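Local coordinates for protein ferredoxin component of carbazole 1,9a-dioxygenase (Nocardioides aromaticivorans, PDB 3GCE) that carries a Rieske [2Fe-2S] cluster and probably passes electrons to the terminal oxygenase of the carbazole 1,9a-dioxygenase system, at residues Y45-L50 against A56-G61; P25-F28 against D33-M36. All coordinates share one frame; numbering follows the deposited sequence.

Contact 1 of 2, residues Y45-L50 against A56-G61; sequences YAISNL and AYLDMG
Leu-58 and Asn-49 make the backbone join by which, in this Rieske [2Fe-2S] domain, the end of strand 43-48 meets the short 3-10 turn 58-60, two residues after Ala-56, which touches the cluster, and just beyond the first pair of cluster ligands, Cys-51 and His-53. Ile-47 reaches in from the strand with CD1, which meets Leu-58 CD1 at 3.9 Å, the two side chains crossing at about a right angle; Ile-70 of strand 69-71 packs against both. At Ser-48 the hydroxyl closes an ST turn, OG accepting from Leu-50 N, while the carbonyl O rests against the Leu-58 methyl CD1. Asn-49 takes part in all three hydrogen bonds across the contact. Its backbone O takes a nearly straight bond (173°) from Leu-58 N at 2.8 Å. With CG anti to the backbone N (chi1 -161°), its amide faces the start of the 3-10 turn: OD1 receives Asp-59 N in the carbonyl plane, on a lone pair, at 2.8 Å, and ND2 gives a hydrogen to Asp-59 OD1 from above the carboxylate plane, at 2.9 Å. ND2 also lies very close to Glu-34 OE2, probably as a second hydrogen bond, which would help to hold the amide's rotation. A leucine here would probably leave Asp-59 N without its side-chain acceptor and two carboxylates, those of Glu-34 and Asp-59, without the donor they share. Leu-50 lies alongside Tyr-57, both pointing the same way, and its methyl CD2 comes obliquely to ring atom CE1 of Tyr-57, 3.4 Å away.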
loop_
_atom_site.group_PDB
_atom_site.type_symbol
_atom_site.label_atom_id
_atom_site.label_comp_id
_atom_site.label_asym_id
_atom_site.label_seq_id
_atom_site.Cartn_x
_atom_site.Cartn_y
_atom_site.Cartn_z
ATOM N N TYR A 45 -0.493 6.270 -1.419
ATOM C CA TYR A 45 -1.550 5.268 -1.256
ATOM C C TYR A 45 -1.124 4.258 -0.220
ATOM O O TYR A 45 0.069 3.998 -0.062
ATOM C CB TYR A 45 -1.788 4.540 -2.586
ATOM C CG TYR A 45 -2.108 5.505 -3.679
ATOM C CD1 TYR A 45 -3.358 6.086 -3.752
ATOM C CD2 TYR A 45 -1.147 5.877 -4.616
ATOM C CE1 TYR A 45 -3.667 7.002 -4.730
ATOM C CE2 TYR A 45 -1.464 6.803 -5.632
ATOM C CZ TYR A 45 -2.731 7.339 -5.672
ATOM O OH TYR A 45 -3.081 8.244 -6.642
ATOM N N ALA A 46 -2.093 3.675 0.479
ATOM C CA ALA A 46 -1.776 2.719 1.548
ATOM C C ALA A 46 -2.825 1.624 1.567
ATOM O O ALA A 46 -4.025 1.916 1.572
ATOM C CB ALA A 46 -1.742 3.437 2.897
ATOM N N ILE A 47 -2.378 0.364 1.565
ATOM C CA ILE A 47 -3.298 -0.778 1.686
ATOM C C ILE A 47 -2.634 -1.804 2.576
ATOM O O ILE A 47 -1.441 -1.701 2.845
ATOM C CB ILE A 47 -3.722 -1.412 0.299
ATOM C CG1 ILE A 47 -2.495 -1.904 -0.506
ATOM C CG2 ILE A 47 -4.527 -0.390 -0.504
ATOM C CD1 ILE A 47 -2.858 -2.888 -1.679
ATOM N N SER A 48 -3.404 -2.778 3.047
ATOM C CA SER A 48 -2.807 -3.889 3.793
ATOM C C SER A 48 -1.679 -4.516 2.982
ATOM O O SER A 48 -1.801 -4.710 1.767
ATOM C CB SER A 48 -3.833 -4.963 4.098
ATOM O OG SER A 48 -3.143 -6.092 4.632
ATOM N N ASN A 49 -0.582 -4.838 3.661
ATOM C CA ASN A 49 0.563 -5.435 2.994
ATOM C C ASN A 49 0.389 -6.931 2.752
ATOM O O ASN A 49 1.197 -7.534 2.071
ATOM C CB ASN A 49 1.850 -5.211 3.802
ATOM C CG ASN A 49 3.108 -5.405 2.957
ATOM O OD1 ASN A 49 3.138 -5.025 1.797
ATOM N ND2 ASN A 49 4.141 -5.996 3.546
ATOM N N LEU A 50 -0.635 -7.526 3.351
ATOM C CA LEU A 50 -0.850 -8.964 3.213
ATOM C C LEU A 50 -1.798 -9.255 2.091
ATOM O O LEU A 50 -2.941 -8.806 2.122
ATOM C CB LEU A 50 -1.439 -9.567 4.486
ATOM C CG LEU A 50 -0.491 -10.282 5.423
ATOM C CD1 LEU A 50 0.070 -11.573 4.747
ATOM C CD2 LEU A 50 0.595 -9.307 5.880
ATOM N N ALA A 56 1.376 -13.670 1.454
ATOM C CA ALA A 56 2.488 -13.036 0.729
ATOM C C ALA A 56 2.483 -11.546 1.032
ATOM O O ALA A 56 1.450 -11.011 1.429
ATOM C CB ALA A 56 2.386 -13.282 -0.770
ATOM N N TYR A 57 3.624 -10.896 0.830
ATOM C CA TYR A 57 3.828 -9.527 1.267
ATOM C C TYR A 57 3.965 -8.598 0.065
ATOM O O TYR A 57 4.928 -8.653 -0.687
ATOM C CB TYR A 57 4.998 -9.438 2.295
ATOM C CG TYR A 57 4.698 -10.375 3.445
ATOM C CD1 TYR A 57 3.926 -9.938 4.533
ATOM C CD2 TYR A 57 5.097 -11.712 3.413
ATOM C CE1 TYR A 57 3.590 -10.807 5.584
ATOM C CE2 TYR A 57 4.747 -12.611 4.476
ATOM C CZ TYR A 57 3.997 -12.120 5.554
ATOM O OH TYR A 57 3.626 -12.930 6.602
ATOM N N LEU A 58 2.935 -7.767 -0.124
ATOM C CA LEU A 58 2.769 -7.019 -1.355
ATOM C C LEU A 58 3.894 -6.022 -1.664
ATOM O O LEU A 58 4.230 -5.820 -2.821
ATOM C CB LEU A 58 1.416 -6.287 -1.347
ATOM C CG LEU A 58 0.200 -7.218 -1.248
ATOM C CD1 LEU A 58 -1.069 -6.352 -1.140
ATOM C CD2 LEU A 58 0.112 -8.173 -2.474
ATOM N N ASP A 59 4.469 -5.398 -0.646
ATOM C CA ASP A 59 5.581 -4.466 -0.850
ATOM C C ASP A 59 6.808 -5.100 -1.533
ATOM O O ASP A 59 7.650 -4.391 -2.086
ATOM C CB ASP A 59 5.984 -3.805 0.482
ATOM C CG ASP A 59 6.872 -4.682 1.344
ATOM O OD1 ASP A 59 6.444 -5.747 1.835
ATOM O OD2 ASP A 59 8.020 -4.271 1.571
ATOM N N MET A 60 6.912 -6.432 -1.469
ATOM C CA MET A 60 8.005 -7.162 -2.121
ATOM C C MET A 60 7.672 -7.519 -3.575
ATOM O O MET A 60 8.511 -8.092 -4.280
ATOM C CB MET A 60 8.339 -8.451 -1.344
ATOM C CG MET A 60 8.712 -8.277 0.137
ATOM S SD MET A 60 9.968 -7.038 0.365
ATOM C CE MET A 60 11.370 -7.913 -0.348
ATOM N N GLY A 61 6.464 -7.163 -4.016
ATOM C CA GLY A 61 6.043 -7.346 -5.402
ATOM C C GLY A 61 6.405 -6.177 -6.306
ATOM O O GLY A 61 7.349 -5.428 -6.018
#

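Contact 2 of 2, residues P25-F28 against D33-M36; sequences PTAF and DEVM
An antiparallel hairpin pairing joins residues 25-28 to 33-36, where strand 26-30, an outer strand of a three-stranded sheet of the Rieske domain, pairs with the central strand 33-40. Phe-28 and Val-35 form the hydrogen-bonded pair. Phe-28 N gives to Val-35 O at 2.9 Å, tilted 25° from the carbonyl plane, and Val-35 N returns a bond to Phe-28 O at 2.8 Å, nearly in line with that carbonyl. One step along, Ala-27 and Met-36 are the non-hydrogen-bonded pair, with CA atoms 4.3 Å apart; here the backbones are joined by CA-H...O contacts, from Met-36 CA to Thr-26 O and from Ala-27 CA to Val-35 O, each 3.2 Å. Met-36 sets out with CG anti to its backbone N (chi1 -170°), then bends at both later torsions, which lays SD against Pro-25 CB at 3.7 Å. Glu-34 also has its CG opposite the backbone N and continues extended, carrying OE2 to 4.0 Å from the Ala-27 methyl CB; the same oxygen has its polar partner in Asn-49, beyond the hairpin. Side chains alternate between the sheet faces, Ala-27 and Met-36 on one, Phe-28 and Val-35 on the other. On the first face, Pro-25 and Met-36 pack on Ile-70 of strand 69-71; on the second, Phe-28 touches Val-14 and Ala-15 of strand 12-16, and Val-35 meets Ala-46 of strand 43-48, the next strand in the sheet.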
loop_
_atom_site.group_PDB
_atom_site.type_symbol
_atom_site.label_atom_id
_atom_site.label_comp_id
_atom_site.label_asym_id
_atom_site.label_seq_id
_atom_site.Cartn_x
_atom_site.Cartn_y
_atom_site.Cartn_z
ATOM N N PRO A 25 7.253 0.616 -3.453
ATOM C CA PRO A 25 6.417 0.272 -2.295
ATOM C C PRO A 25 7.243 -0.110 -1.070
ATOM O O PRO A 25 8.292 -0.733 -1.200
ATOM C CB PRO A 25 5.580 -0.920 -2.773
ATOM C CG PRO A 25 5.969 -1.190 -4.182
ATOM C CD PRO A 25 7.202 -0.411 -4.517
ATOM N N THR A 26 6.778 0.287 0.107
ATOM C CA THR A 26 7.406 -0.137 1.359
ATOM C C THR A 26 6.314 -0.561 2.306
ATOM O O THR A 26 5.144 -0.295 2.057
ATOM C CB THR A 26 8.174 1.011 2.032
ATOM O OG1 THR A 26 8.695 1.870 1.027
ATOM C CG2 THR A 26 9.318 0.474 2.847
ATOM N N ALA A 27 6.684 -1.200 3.402
ATOM C CA ALA A 27 5.716 -1.614 4.397
ATOM C C ALA A 27 6.101 -0.998 5.740
ATOM O O ALA A 27 7.292 -0.830 6.039
ATOM C CB ALA A 27 5.645 -3.125 4.497
ATOM N N PHE A 28 5.075 -0.698 6.526
ATOM C CA PHE A 28 5.197 -0.096 7.845
ATOM C C PHE A 28 4.207 -0.754 8.783
ATOM O O PHE A 28 3.122 -1.200 8.362
ATOM C CB PHE A 28 4.877 1.380 7.770
ATOM C CG PHE A 28 5.851 2.172 6.952
ATOM C CD1 PHE A 28 7.115 2.464 7.447
ATOM C CD2 PHE A 28 5.503 2.626 5.672
ATOM C CE1 PHE A 28 8.024 3.203 6.690
ATOM C CE2 PHE A 28 6.410 3.355 4.903
ATOM C CZ PHE A 28 7.672 3.647 5.413
ATOM N N ASP A 33 -0.934 -3.517 12.502
ATOM C CA ASP A 33 -1.207 -3.945 11.113
ATOM C C ASP A 33 -0.105 -3.536 10.149
ATOM O O ASP A 33 0.360 -2.404 10.175
ATOM C CB ASP A 33 -2.540 -3.399 10.613
ATOM C CG ASP A 33 -3.717 -3.931 11.408
ATOM O OD1 ASP A 33 -3.844 -5.166 11.544
ATOM O OD2 ASP A 33 -4.499 -3.109 11.914
ATOM N N GLU A 34 0.283 -4.461 9.273
ATOM C CA GLU A 34 1.335 -4.187 8.323
ATOM C C GLU A 34 0.706 -3.556 7.087
ATOM O O GLU A 34 -0.249 -4.110 6.489
ATOM C CB GLU A 34 2.068 -5.473 7.944
ATOM C CG GLU A 34 3.439 -5.255 7.356
ATOM C CD GLU A 34 4.140 -6.580 7.048
ATOM O OE1 GLU A 34 4.158 -7.493 7.916
ATOM O OE2 GLU A 34 4.665 -6.713 5.933
ATOM N N VAL A 35 1.237 -2.394 6.721
ATOM C CA VAL A 35 0.630 -1.571 5.683
ATOM C C VAL A 35 1.626 -1.200 4.585
ATOM O O VAL A 35 2.706 -0.652 4.854
ATOM C CB VAL A 35 0.008 -0.292 6.295
ATOM C CG1 VAL A 35 -0.612 0.570 5.216
ATOM C CG2 VAL A 35 -1.053 -0.678 7.296
ATOM N N MET A 36 1.263 -1.522 3.350
ATOM C CA MET A 36 2.077 -1.160 2.204
ATOM C C MET A 36 1.759 0.278 1.834
ATOM O O MET A 36 0.590 0.632 1.666
ATOM C CB MET A 36 1.778 -2.079 1.020
ATOM C CG MET A 36 2.768 -1.914 -0.149
ATOM S SD MET A 36 2.076 -0.955 -1.486
ATOM C CE MET A 36 0.978 -2.201 -2.037
#

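In the fold
From the N terminus the chain first reaches contact 2, where residues 25-28 and 33-36 close a tight hairpin. Strand 33-40 then turns back into strand 43-48, whose end opens contact 1; this closes around the five residues 51-55, which hold the cluster ligands Cys-51 and His-53. The two contacts thus follow in series, neither enclosing nor crossing the other, with centres about 6 Å apart. Strands 33-40 and 43-48 are neighbours in one sheet, joined by Met-36 N to Ile-47 O at 2.8 Å, while the Asn-49 amide packs on Ala-27 and Met-36. Together they connect the hairpin sheet to the cluster-binding loop.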